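Local structure of carbamate kinase (2E9Y) at residues A[5-11]-A[47-53]; A[231-235]-A[301-307]; A[237-241]-A[294-298]; A[258-262]-A[283-287]. The protein probably acts as a carbamate kinase, transferring a phosphate group between carbamoyl phosphate and ADP in the manner of its family. All coordinates share one frame. Where two conformers were deposited one is given. Residues are numbered along the deposited sequence.

Contact 1 of 4, residues A[5-11]-A[47-53]; sequences RLAVIAL and WRSVITH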
loop_
_atom_site.group_PDB
_atom_site.type_symbol
_atom_site.label_atom_id
_atom_site.label_comp_id
_atom_site.label_asym_id
_atom_site.label_seq_id
_atom_site.Cartn_x
_atom_site.Cartn_y
_atom_site.Cartn_z
ATOM N N ARG A 5 -23.285 2.738 15.417
ATOM C CA ARG A 5 -22.576 1.553 15.883
ATOM C C ARG A 5 -21.474 1.181 14.900
ATOM O O ARG A 5 -21.467 1.650 13.762
ATOM C CB ARG A 5 -23.545 0.383 16.060
ATOM C CG ARG A 5 -24.581 0.612 17.153
ATOM C CD ARG A 5 -25.203 -0.695 17.614
ATOM N NE ARG A 5 -25.932 -1.374 16.547
ATOM C CZ ARG A 5 -26.317 -2.644 16.604
ATOM N NH1 ARG A 5 -26.039 -3.373 17.678
ATOM N NH2 ARG A 5 -26.979 -3.187 15.591
ATOM N N LEU A 6 -20.545 0.339 15.345
ATOM C CA LEU A 6 -19.427 -0.078 14.508
ATOM C C LEU A 6 -19.524 -1.529 14.057
ATOM O O LEU A 6 -19.825 -2.421 14.847
ATOM C CB LEU A 6 -18.105 0.123 15.255
ATOM C CG LEU A 6 -16.840 -0.385 14.550
ATOM C CD1 LEU A 6 -16.641 0.369 13.245
ATOM C CD2 LEU A 6 -15.638 -0.195 15.464
ATOM N N ALA A 7 -19.257 -1.759 12.779
ATOM C CA ALA A 7 -19.302 -3.105 12.239
ATOM C C ALA A 7 -18.071 -3.379 11.388
ATOM O O ALA A 7 -17.648 -2.531 10.604
ATOM C CB ALA A 7 -20.555 -3.286 11.396
ATOM N N VAL A 8 -17.480 -4.553 11.570
ATOM C CA VAL A 8 -16.337 -4.943 10.752
ATOM C C VAL A 8 -16.995 -5.771 9.653
ATOM O O VAL A 8 -17.680 -6.754 9.936
ATOM C CB VAL A 8 -15.319 -5.804 11.544
ATOM C CG1 VAL A 8 -14.322 -6.446 10.588
ATOM C CG2 VAL A 8 -14.575 -4.926 12.540
ATOM N N ILE A 9 -16.819 -5.346 8.406
ATOM C CA ILE A 9 -17.423 -6.029 7.268
ATOM C C ILE A 9 -16.341 -6.682 6.420
ATOM O O ILE A 9 -15.527 -5.994 5.810
ATOM C CB ILE A 9 -18.218 -5.033 6.396
ATOM C CG1 ILE A 9 -19.293 -4.356 7.254
ATOM C CG2 ILE A 9 -18.852 -5.752 5.211
ATOM C CD1 ILE A 9 -19.984 -3.185 6.592
ATOM N N ALA A 10 -16.347 -8.008 6.397
ATOM C CA ALA A 10 -15.367 -8.775 5.640
ATOM C C ALA A 10 -15.875 -9.120 4.240
ATOM O O ALA A 10 -16.758 -9.962 4.078
ATOM C CB ALA A 10 -15.013 -10.050 6.403
ATOM N N LEU A 11 -15.305 -8.460 3.237
ATOM C CA LEU A 11 -15.680 -8.690 1.847
ATOM C C LEU A 11 -14.976 -9.919 1.284
ATOM O O LEU A 11 -13.911 -10.314 1.765
ATOM C CB LEU A 11 -15.316 -7.470 0.992
ATOM C CG LEU A 11 -15.973 -6.143 1.371
ATOM C CD1 LEU A 11 -15.487 -5.024 0.445
ATOM C CD2 LEU A 11 -17.487 -6.296 1.271
ATOM N N TRP A 47 -24.483 3.074 9.961
ATOM C CA TRP A 47 -23.349 2.286 10.436
ATOM C C TRP A 47 -21.981 2.910 10.177
ATOM O O TRP A 47 -21.779 3.608 9.182
ATOM C CB TRP A 47 -23.340 0.894 9.786
ATOM C CG TRP A 47 -24.346 -0.078 10.319
ATOM C CD1 TRP A 47 -25.576 -0.355 9.798
ATOM C CD2 TRP A 47 -24.196 -0.923 11.466
ATOM N NE1 TRP A 47 -26.201 -1.323 10.546
ATOM C CE2 TRP A 47 -25.377 -1.690 11.577
ATOM C CE3 TRP A 47 -23.178 -1.108 12.411
ATOM C CZ2 TRP A 47 -25.571 -2.629 12.596
ATOM C CZ3 TRP A 47 -23.368 -2.041 13.427
ATOM C CH2 TRP A 47 -24.558 -2.790 13.509
ATOM N N ARG A 48 -21.053 2.665 11.098
ATOM C CA ARG A 48 -19.671 3.101 10.933
ATOM C C ARG A 48 -19.033 1.753 10.609
ATOM O O ARG A 48 -19.466 0.726 11.138
ATOM C CB ARG A 48 -19.089 3.677 12.229
ATOM C CG ARG A 48 -19.649 5.044 12.610
ATOM C CD ARG A 48 -18.842 5.699 13.729
ATOM N NE ARG A 48 -17.592 6.304 13.260
ATOM C CZ ARG A 48 -17.521 7.384 12.482
ATOM N NH1 ARG A 48 -18.631 7.990 12.077
ATOM N NH2 ARG A 48 -16.341 7.866 12.112
ATOM N N SER A 49 -18.028 1.730 9.745
ATOM C CA SER A 49 -17.448 0.446 9.392
ATOM C C SER A 49 -15.952 0.404 9.165
ATOM O O SER A 49 -15.303 1.419 8.916
ATOM C CB SER A 49 -18.123 -0.083 8.130
ATOM O OG SER A 49 -17.845 0.770 7.029
ATOM N N VAL A 50 -15.431 -0.810 9.274
ATOM C CA VAL A 50 -14.036 -1.117 9.012
ATOM C C VAL A 50 -14.229 -2.252 8.021
ATOM O O VAL A 50 -14.740 -3.322 8.371
ATOM C CB VAL A 50 -13.295 -1.625 10.257
ATOM C CG1 VAL A 50 -11.885 -2.067 9.870
ATOM C CG2 VAL A 50 -13.213 -0.521 11.300
ATOM N N ILE A 51 -13.850 -1.993 6.777
ATOM C CA ILE A 51 -14.010 -2.946 5.693
ATOM C C ILE A 51 -12.733 -3.720 5.402
ATOM O O ILE A 51 -11.696 -3.128 5.131
ATOM C CB ILE A 51 -14.428 -2.206 4.403
ATOM C CG1 ILE A 51 -15.688 -1.378 4.675
ATOM C CG2 ILE A 51 -14.640 -3.199 3.270
ATOM C CD1 ILE A 51 -16.014 -0.383 3.586
ATOM N N THR A 52 -12.811 -5.043 5.473
ATOM C CA THR A 52 -11.653 -5.878 5.178
ATOM C C THR A 52 -11.949 -6.630 3.885
ATOM O O THR A 52 -13.076 -6.586 3.376
ATOM C CB THR A 52 -11.379 -6.898 6.295
ATOM O OG1 THR A 52 -12.435 -7.860 6.331
ATOM C CG2 THR A 52 -11.289 -6.199 7.642
ATOM N N HIS A 53 -10.949 -7.326 3.359
ATOM C CA HIS A 53 -11.123 -8.066 2.111
ATOM C C HIS A 53 -10.032 -9.107 1.939
ATOM O O HIS A 53 -9.022 -9.071 2.639
ATOM C CB HIS A 53 -11.067 -7.098 0.931
ATOM C CG HIS A 53 -9.767 -6.352 0.825
ATOM N ND1 HIS A 53 -8.640 -6.887 0.234
ATOM C CD2 HIS A 53 -9.420 -5.110 1.238
ATOM C CE1 HIS A 53 -7.660 -6.004 0.283
ATOM N NE2 HIS A 53 -8.105 -4.916 0.888
#
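Strands 6-10 and 48-52 run parallel in direct register, their axes 4.7 Å apart. Six backbone hydrogen bonds join them, from Arg48 N to Arg5 O (2.9 Å) through to Leu11 N to Thr52 O (2.9 Å). Side chains alternate between the two faces. On one face, Leu6 CD1 reaches over Ser49 to Val50 CG2 (4.0 Å), filling the gap between Arg48 and Val50. Small Ala10 sits beside Thr52, its CB 3.4 Å from Thr52 OG1, which is hydrogen-bonded to Ser220 OG of helix 216-226. On the other face, the Trp47 ring swings across the strand and fills the hollow over Ala7, where Ala7 CB meets CE3 of Trp47 at 3.6 Å. The Arg5 guanidinium lies with one face over Trp47 CH2. Further along, Leu11 CD1 packs on Ile51 CG2 (3.5 Å). The two strands are joined by helix 25-44, a right-handed beta-alpha-beta crossover. That helix covers Trp47, Ser49 and Ile51. Helix 216-226 covers Val8 and Val50 on the opposite face, and strand 231-236 pairs with the other edge of 6-10.

Contact 2 of 4, residues A[231-235]-A[301-307]; sequences LLVIL and ARQVLSL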
loop_
_atom_site.group_PDB
_atom_site.type_symbol
_atom_site.label_atom_id
_atom_site.label_comp_id
_atom_site.label_asym_id
_atom_site.label_seq_id
_atom_site.Cartn_x
_atom_site.Cartn_y
_atom_site.Cartn_z
ATOM N N LEU A 231 -20.705 -5.460 15.779
ATOM C CA LEU A 231 -21.102 -6.559 14.911
ATOM C C LEU A 231 -20.011 -6.986 13.944
ATOM O O LEU A 231 -19.234 -6.159 13.473
ATOM C CB LEU A 231 -22.340 -6.151 14.105
ATOM C CG LEU A 231 -22.898 -7.113 13.048
ATOM C CD1 LEU A 231 -23.435 -8.366 13.720
ATOM C CD2 LEU A 231 -24.012 -6.428 12.266
ATOM N N LEU A 232 -19.950 -8.287 13.678
ATOM C CA LEU A 232 -19.007 -8.840 12.713
ATOM C C LEU A 232 -19.889 -9.312 11.568
ATOM O O LEU A 232 -20.837 -10.078 11.773
ATOM C CB LEU A 232 -18.225 -10.034 13.283
ATOM C CG LEU A 232 -17.434 -10.851 12.244
ATOM C CD1 LEU A 232 -16.359 -9.976 11.595
ATOM C CD2 LEU A 232 -16.800 -12.064 12.900
ATOM N N VAL A 233 -19.589 -8.837 10.368
ATOM C CA VAL A 233 -20.357 -9.205 9.189
ATOM C C VAL A 233 -19.441 -9.848 8.157
ATOM O O VAL A 233 -18.386 -9.302 7.835
ATOM C CB VAL A 233 -21.003 -7.961 8.539
ATOM C CG1 VAL A 233 -21.801 -8.367 7.302
ATOM C CG2 VAL A 233 -21.892 -7.247 9.546
ATOM N N ILE A 234 -19.834 -11.011 7.653
ATOM C CA ILE A 234 -19.054 -11.678 6.620
ATOM C C ILE A 234 -19.923 -11.741 5.371
ATOM O O ILE A 234 -20.954 -12.412 5.358
ATOM C CB ILE A 234 -18.650 -13.104 7.026
ATOM C CG1 ILE A 234 -17.763 -13.057 8.275
ATOM C CG2 ILE A 234 -17.881 -13.761 5.888
ATOM C CD1 ILE A 234 -17.344 -14.413 8.780
ATOM N N LEU A 235 -19.514 -11.029 4.328
ATOM C CA LEU A 235 -20.278 -11.002 3.087
ATOM C C LEU A 235 -19.637 -11.901 2.041
ATOM O O LEU A 235 -18.498 -11.678 1.628
ATOM C CB LEU A 235 -20.380 -9.571 2.559
ATOM C CG LEU A 235 -21.114 -8.572 3.461
ATOM C CD1 LEU A 235 -21.122 -7.203 2.802
ATOM C CD2 LEU A 235 -22.549 -9.045 3.709
ATOM N N ALA A 301 -26.468 -7.342 1.636
ATOM C CA ALA A 301 -25.766 -6.667 2.725
ATOM C C ALA A 301 -26.616 -5.722 3.575
ATOM O O ALA A 301 -26.571 -5.779 4.805
ATOM C CB ALA A 301 -24.557 -5.917 2.173
ATOM N N ARG A 302 -27.382 -4.852 2.925
ATOM C CA ARG A 302 -28.212 -3.896 3.649
ATOM C C ARG A 302 -29.101 -4.594 4.672
ATOM O O ARG A 302 -29.228 -4.140 5.807
ATOM C CB ARG A 302 -29.066 -3.085 2.669
ATOM C CG ARG A 302 -29.611 -1.797 3.259
ATOM C CD ARG A 302 -30.155 -0.875 2.179
ATOM N NE ARG A 302 -30.270 0.500 2.658
ATOM C CZ ARG A 302 -30.609 1.534 1.895
ATOM N NH1 ARG A 302 -30.874 1.354 0.608
ATOM N NH2 ARG A 302 -30.669 2.752 2.416
ATOM N N GLN A 303 -29.711 -5.704 4.272
ATOM C CA GLN A 303 -30.573 -6.458 5.178
ATOM C C GLN A 303 -29.734 -7.256 6.168
ATOM O O GLN A 303 -30.092 -7.371 7.342
ATOM C CB GLN A 303 -31.477 -7.415 4.396
ATOM C CG GLN A 303 -32.492 -6.714 3.504
ATOM C CD GLN A 303 -33.457 -5.846 4.294
ATOM O OE1 GLN A 303 -34.228 -6.343 5.116
ATOM N NE2 GLN A 303 -33.414 -4.541 4.052
ATOM N N VAL A 304 -28.618 -7.803 5.692
ATOM C CA VAL A 304 -27.729 -8.592 6.555
ATOM C C VAL A 304 -27.302 -7.827 7.807
ATOM O O VAL A 304 -27.277 -8.359 8.910
ATOM C CB VAL A 304 -26.482 -9.036 5.766
ATOM C CG1 VAL A 304 -25.482 -9.682 6.726
ATOM C CG2 VAL A 304 -26.856 -10.046 4.697
ATOM N N LEU A 305 -26.919 -6.546 7.596
ATOM C CA LEU A 305 -26.485 -5.652 8.668
ATOM C C LEU A 305 -27.590 -5.444 9.717
ATOM O O LEU A 305 -27.340 -5.273 10.902
ATOM C CB LEU A 305 -26.087 -4.312 8.047
ATOM C CG LEU A 305 -24.600 -4.257 7.682
ATOM C CD1 LEU A 305 -23.702 -4.103 8.911
ATOM C CD2 LEU A 305 -24.120 -5.515 6.957
ATOM N N SER A 306 -28.845 -5.432 9.221
ATOM C CA SER A 306 -29.999 -5.283 10.116
ATOM C C SER A 306 -30.404 -6.609 10.788
ATOM O O SER A 306 -31.351 -6.684 11.570
ATOM C CB SER A 306 -31.167 -4.742 9.286
ATOM O OG SER A 306 -30.838 -3.451 8.768
ATOM N N LEU A 307 -29.660 -7.679 10.425
ATOM C CA LEU A 307 -29.938 -9.016 10.929
ATOM C C LEU A 307 -31.241 -9.565 10.357
ATOM O O LEU A 307 -31.903 -10.404 10.955
ATOM C CB LEU A 307 -29.972 -8.977 12.457
ATOM C CG LEU A 307 -28.634 -8.514 13.046
ATOM C CD1 LEU A 307 -28.595 -8.644 14.567
ATOM C CD2 LEU A 307 -27.436 -9.308 12.520
#
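Val233 lies against Val304 and Leu305, with its CG1 4.0 Å from Val304 CG1 and its CG2 3.7 Å from Leu305 CD1. It is the middle of three residues that strand 231-235 turns toward helix 301-305. Leu231 and Leu235 are the others. Leu235 CD1 meets Ala301 CB at 3.7 Å, and its CD2 touches Val304 CG1 at 4.3 Å. Leu231 CD2 packs on Leu305 CD1 (4.1 Å), while its CD1 reaches Leu307 CD2 (4.3 Å). The short helix runs roughly antiparallel to the strand, at 152°, with the axes 9.8 Å apart. Leu307 closes the helix in a Schellman motif. Its positive phi turns the chain out of the last turn. This is helix-on-sheet packing in the amino acid kinase fold. Arg302 takes no part; its NE forms a salt bridge with Asp45. All the side-chain pairs across the contact are apolar, so the helix is held to the strand by burial and close fit rather than by directed polar bonds.

Contact 3 of 4, residues A[237-241]-A[294-298]; sequences DVPGV and VIGSL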
loop_
_atom_site.group_PDB
_atom_site.type_symbol
_atom_site.label_atom_id
_atom_site.label_comp_id
_atom_site.label_asym_id
_atom_site.label_seq_id
_atom_site.Cartn_x
_atom_site.Cartn_y
_atom_site.Cartn_z
ATOM N N ASP A 237 -20.724 -15.014 -1.348
ATOM C CA ASP A 237 -21.539 -15.142 -2.549
ATOM C C ASP A 237 -22.727 -16.092 -2.391
ATOM O O ASP A 237 -23.299 -16.553 -3.381
ATOM C CB ASP A 237 -20.657 -15.572 -3.725
ATOM C CG ASP A 237 -20.121 -16.979 -3.573
ATOM O OD1 ASP A 237 -19.961 -17.444 -2.422
ATOM O OD2 ASP A 237 -19.846 -17.617 -4.610
ATOM N N VAL A 238 -23.088 -16.383 -1.143
ATOM C CA VAL A 238 -24.226 -17.249 -0.833
ATOM C C VAL A 238 -25.068 -16.566 0.248
ATOM O O VAL A 238 -24.566 -15.721 0.991
ATOM C CB VAL A 238 -23.776 -18.646 -0.339
ATOM C CG1 VAL A 238 -23.177 -19.430 -1.495
ATOM C CG2 VAL A 238 -22.762 -18.507 0.786
ATOM N N PRO A 239 -26.361 -16.920 0.349
ATOM C CA PRO A 239 -27.268 -16.326 1.338
ATOM C C PRO A 239 -26.900 -16.508 2.811
ATOM O O PRO A 239 -27.482 -15.864 3.679
ATOM C CB PRO A 239 -28.618 -16.952 0.986
ATOM C CG PRO A 239 -28.238 -18.283 0.427
ATOM C CD PRO A 239 -27.061 -17.939 -0.454
ATOM N N GLY A 240 -25.940 -17.379 3.095
ATOM C CA GLY A 240 -25.536 -17.583 4.476
ATOM C C GLY A 240 -24.900 -18.937 4.718
ATOM O O GLY A 240 -24.161 -19.447 3.877
ATOM N N VAL A 241 -25.187 -19.518 5.877
ATOM C CA VAL A 241 -24.649 -20.825 6.226
ATOM C C VAL A 241 -25.732 -21.872 5.987
ATOM O O VAL A 241 -26.903 -21.643 6.286
ATOM C CB VAL A 241 -24.224 -20.883 7.710
ATOM C CG1 VAL A 241 -23.594 -22.228 8.017
ATOM C CG2 VAL A 241 -23.249 -19.756 8.020
ATOM N N VAL A 294 -22.945 -12.143 11.821
ATOM C CA VAL A 294 -23.825 -12.572 10.745
ATOM C C VAL A 294 -23.052 -12.882 9.465
ATOM O O VAL A 294 -22.083 -12.200 9.127
ATOM C CB VAL A 294 -24.913 -11.504 10.473
ATOM C CG1 VAL A 294 -24.266 -10.178 10.076
ATOM C CG2 VAL A 294 -25.867 -11.997 9.396
ATOM N N ILE A 295 -23.476 -13.939 8.780
ATOM C CA ILE A 295 -22.856 -14.357 7.529
ATOM C C ILE A 295 -23.929 -14.308 6.452
ATOM O O ILE A 295 -24.961 -14.978 6.562
ATOM C CB ILE A 295 -22.301 -15.790 7.630
ATOM C CG1 ILE A 295 -21.203 -15.846 8.698
ATOM C CG2 ILE A 295 -21.747 -16.233 6.278
ATOM C CD1 ILE A 295 -20.742 -17.250 9.038
ATOM N N GLY A 296 -23.697 -13.508 5.417
ATOM C CA GLY A 296 -24.685 -13.402 4.360
ATOM C C GLY A 296 -24.129 -13.036 3.000
ATOM O O GLY A 296 -22.918 -13.039 2.784
ATOM N N SER A 297 -25.040 -12.709 2.090
ATOM C CA SER A 297 -24.705 -12.345 0.717
ATOM C C SER A 297 -24.356 -10.866 0.565
ATOM O O SER A 297 -24.969 -10.008 1.202
ATOM C CB SER A 297 -25.893 -12.689 -0.192
ATOM O OG SER A 297 -25.651 -12.320 -1.534
ATOM N N LEU A 298 -23.369 -10.572 -0.279
ATOM C CA LEU A 298 -22.964 -9.191 -0.524
ATOM C C LEU A 298 -24.165 -8.425 -1.067
ATOM O O LEU A 298 -24.410 -7.284 -0.690
ATOM C CB LEU A 298 -21.820 -9.139 -1.548
ATOM C CG LEU A 298 -21.445 -7.763 -2.122
ATOM C CD1 LEU A 298 -20.982 -6.834 -1.013
ATOM C CD2 LEU A 298 -20.346 -7.933 -3.166
HETATM O O HOH W 1 -27.739 -13.082 2.892
#
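The polar link between these segments runs through water. Water 1 donates to Pro239 O (2.9 Å) and accepts from Ser297 N (2.8 Å). It thus bridges the loop to the end of strand 293-297. Val238 O also lies 3.2 Å from Ser297 N, but the angle is too poor for a hydrogen bond. A CA-H...O contact joins Gly240 CA to Ile295 O at 3.4 Å. Backbone packing is close here. Gly240 CA is 4.3 Å from Gly296 CA, and Val238 O is 3.4 Å from Gly296 C. Gly240 has a phi of 156° and a psi of -143°, where a CB would jam against the preceding carbonyl. It would also come tight against Ile295 O. The apolar part is one pair, Val241 CG2 with Ile295 CD1 at 3.7 Å. Pro239 adds a looser touch, its CA 4.2 Å from Ser297 CB. The loop runs nearly opposite to the strand, with end-to-end directions 160° apart. It leaves strand 231-236, which pairs in parallel with 293-297, and leads to strand 242-243. Helix 275-289 packs on both Val241 and Ile295. Strand 311-314 flanks 293-297. Val241 N donates to Thr311 OG1, and the Thr311 backbone bonds to that of Ile295.

Contact 4 of 4, residues A[258-262]-A[283-287]; sequences ASELK and ISFVE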
loop_
_atom_site.group_PDB
_atom_site.type_symbol
_atom_site.label_atom_id
_atom_site.label_comp_id
_atom_site.label_asym_id
_atom_site.label_seq_id
_atom_site.Cartn_x
_atom_site.Cartn_y
_atom_site.Cartn_z
ATOM N N ALA A 258 -24.066 -20.300 18.358
ATOM C CA ALA A 258 -22.669 -20.601 18.075
ATOM C C ALA A 258 -22.316 -22.008 18.538
ATOM O O ALA A 258 -21.558 -22.713 17.873
ATOM C CB ALA A 258 -21.762 -19.581 18.759
ATOM N N SER A 259 -22.869 -22.417 19.677
ATOM C CA SER A 259 -22.602 -23.744 20.222
ATOM C C SER A 259 -23.084 -24.832 19.270
ATOM O O SER A 259 -22.463 -25.888 19.152
ATOM C CB SER A 259 -23.288 -23.915 21.581
ATOM O OG SER A 259 -24.695 -23.827 21.454
ATOM N N GLU A 260 -24.196 -24.575 18.593
ATOM C CA GLU A 260 -24.734 -25.547 17.651
ATOM C C GLU A 260 -23.897 -25.595 16.379
ATOM O O GLU A 260 -23.622 -26.673 15.854
ATOM C CB GLU A 260 -26.187 -25.214 17.318
ATOM C CG GLU A 260 -27.141 -25.575 18.440
ATOM C CD GLU A 260 -27.170 -27.070 18.709
ATOM O OE1 GLU A 260 -27.731 -27.818 17.881
ATOM O OE2 GLU A 260 -26.620 -27.497 19.745
ATOM N N LEU A 261 -23.488 -24.431 15.881
ATOM C CA LEU A 261 -22.675 -24.394 14.672
ATOM C C LEU A 261 -21.318 -25.038 14.921
ATOM O O LEU A 261 -20.745 -25.661 14.026
ATOM C CB LEU A 261 -22.478 -22.955 14.186
ATOM C CG LEU A 261 -23.688 -22.258 13.560
ATOM C CD1 LEU A 261 -23.251 -20.923 12.982
ATOM C CD2 LEU A 261 -24.289 -23.131 12.468
ATOM N N LYS A 262 -20.811 -24.894 16.144
ATOM C CA LYS A 262 -19.518 -25.459 16.508
ATOM C C LYS A 262 -19.535 -26.981 16.377
ATOM O O LYS A 262 -18.524 -27.592 16.031
ATOM C CB LYS A 262 -19.155 -25.057 17.941
ATOM C CG LYS A 262 -17.673 -25.123 18.246
ATOM C CD LYS A 262 -17.347 -24.414 19.554
ATOM C CE LYS A 262 -15.854 -24.167 19.683
ATOM N NZ LYS A 262 -15.521 -23.354 20.882
ATOM N N ILE A 283 -18.236 -17.809 15.082
ATOM C CA ILE A 283 -18.319 -18.413 16.411
ATOM C C ILE A 283 -17.341 -17.749 17.377
ATOM O O ILE A 283 -17.702 -17.423 18.508
ATOM C CB ILE A 283 -18.010 -19.926 16.361
ATOM C CG1 ILE A 283 -19.129 -20.662 15.621
ATOM C CG2 ILE A 283 -17.842 -20.470 17.770
ATOM C CD1 ILE A 283 -18.838 -22.129 15.350
ATOM N N SER A 284 -16.105 -17.544 16.926
ATOM C CA SER A 284 -15.090 -16.921 17.769
ATOM C C SER A 284 -15.526 -15.541 18.251
ATOM O O SER A 284 -15.321 -15.183 19.412
ATOM C CB SER A 284 -13.767 -16.810 17.007
ATOM O OG SER A 284 -12.768 -16.189 17.796
ATOM N N PHE A 285 -16.133 -14.768 17.357
ATOM C CA PHE A 285 -16.587 -13.429 17.708
ATOM C C PHE A 285 -17.637 -13.507 18.811
ATOM O O PHE A 285 -17.566 -12.782 19.800
ATOM C CB PHE A 285 -17.180 -12.726 16.487
ATOM C CG PHE A 285 -17.630 -11.320 16.762
ATOM C CD1 PHE A 285 -16.698 -10.313 16.993
ATOM C CD2 PHE A 285 -18.984 -11.005 16.815
ATOM C CE1 PHE A 285 -17.103 -9.015 17.273
ATOM C CE2 PHE A 285 -19.404 -9.707 17.096
ATOM C CZ PHE A 285 -18.465 -8.709 17.325
ATOM N N VAL A 286 -18.617 -14.388 18.635
ATOM C CA VAL A 286 -19.665 -14.539 19.635
ATOM C C VAL A 286 -19.090 -14.968 20.988
ATOM O O VAL A 286 -19.453 -14.414 22.028
ATOM C CB VAL A 286 -20.729 -15.570 19.185
ATOM C CG1 VAL A 286 -21.754 -15.774 20.290
ATOM C CG2 VAL A 286 -21.425 -15.079 17.921
ATOM N N GLU A 287 -18.184 -15.943 20.977
ATOM C CA GLU A 287 -17.589 -16.436 22.218
ATOM C C GLU A 287 -16.730 -15.402 22.938
ATOM O O GLU A 287 -16.770 -15.301 24.165
ATOM C CB GLU A 287 -16.743 -17.683 21.949
ATOM C CG GLU A 287 -17.506 -18.825 21.296
ATOM C CD GLU A 287 -16.638 -20.046 21.085
ATOM O OE1 GLU A 287 -15.466 -19.877 20.683
ATOM O OE2 GLU A 287 -17.126 -21.173 21.311
#
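A salt bridge joins Lys262 NZ to Glu287 OE2 at 2.7 Å, and NZ is the hydrogen-bond donor. Both residues are exposed, so the pair lies at the outer margin of the contact. The Lys262 chain is extended, with all four chi angles in t, and this carries NZ across the gap to the other helix. Further in, Ile283 is the main bump. Its CD1 reaches the backbone of the opposing helix, 3.5 Å from Lys262 N and 3.8 Å from Ala258 O. The same CD1 lies 3.9 Å from Leu261 CB and 3.9 Å from Lys262 CB. These segments belong to helices 258-266 and 275-289 of the amino acid kinase fold. The two segments cross at -144°, with their axes 10.0 Å apart. Approach is closest where Ala258 faces Ile283, at a CA-CA distance of 5.1 Å. The small side chain of Ala258 sits against Ile283 and Val286. Its CB touches Ile283 CG2 at 4.1 Å and Val286 CG1 at 4.1 Å. Ala258, Leu261 and Val286 all rest on Val313 of strand 311-314. On the other helix, Phe285 turns to helix 216-226, where it packs on Ser221, Ala224 and Thr225.

In the fold
Contacts 1, 2 and 3 share one mixed sheet, in which strands 48-52, 6-10, 231-236 and 293-297 are successive parallel neighbours. Contact 2 lies centrally, its centre about 9 Å from those of contacts 1 and 3. Strand 231-236 bonds to both flanking strands through Val233 and Ile234. Contact 4 lies farther out, its centre about 20 Å from that of contact 1. Along the chain, contact 1 closes first. Contact 2 then opens a loop that encloses contact 3, which in turn encloses contact 4. Strand 231-236 thus joins the N-terminal strands to the C-terminal part of the sheet, and contact 4 packs against it through Phe285, which meets Leu232.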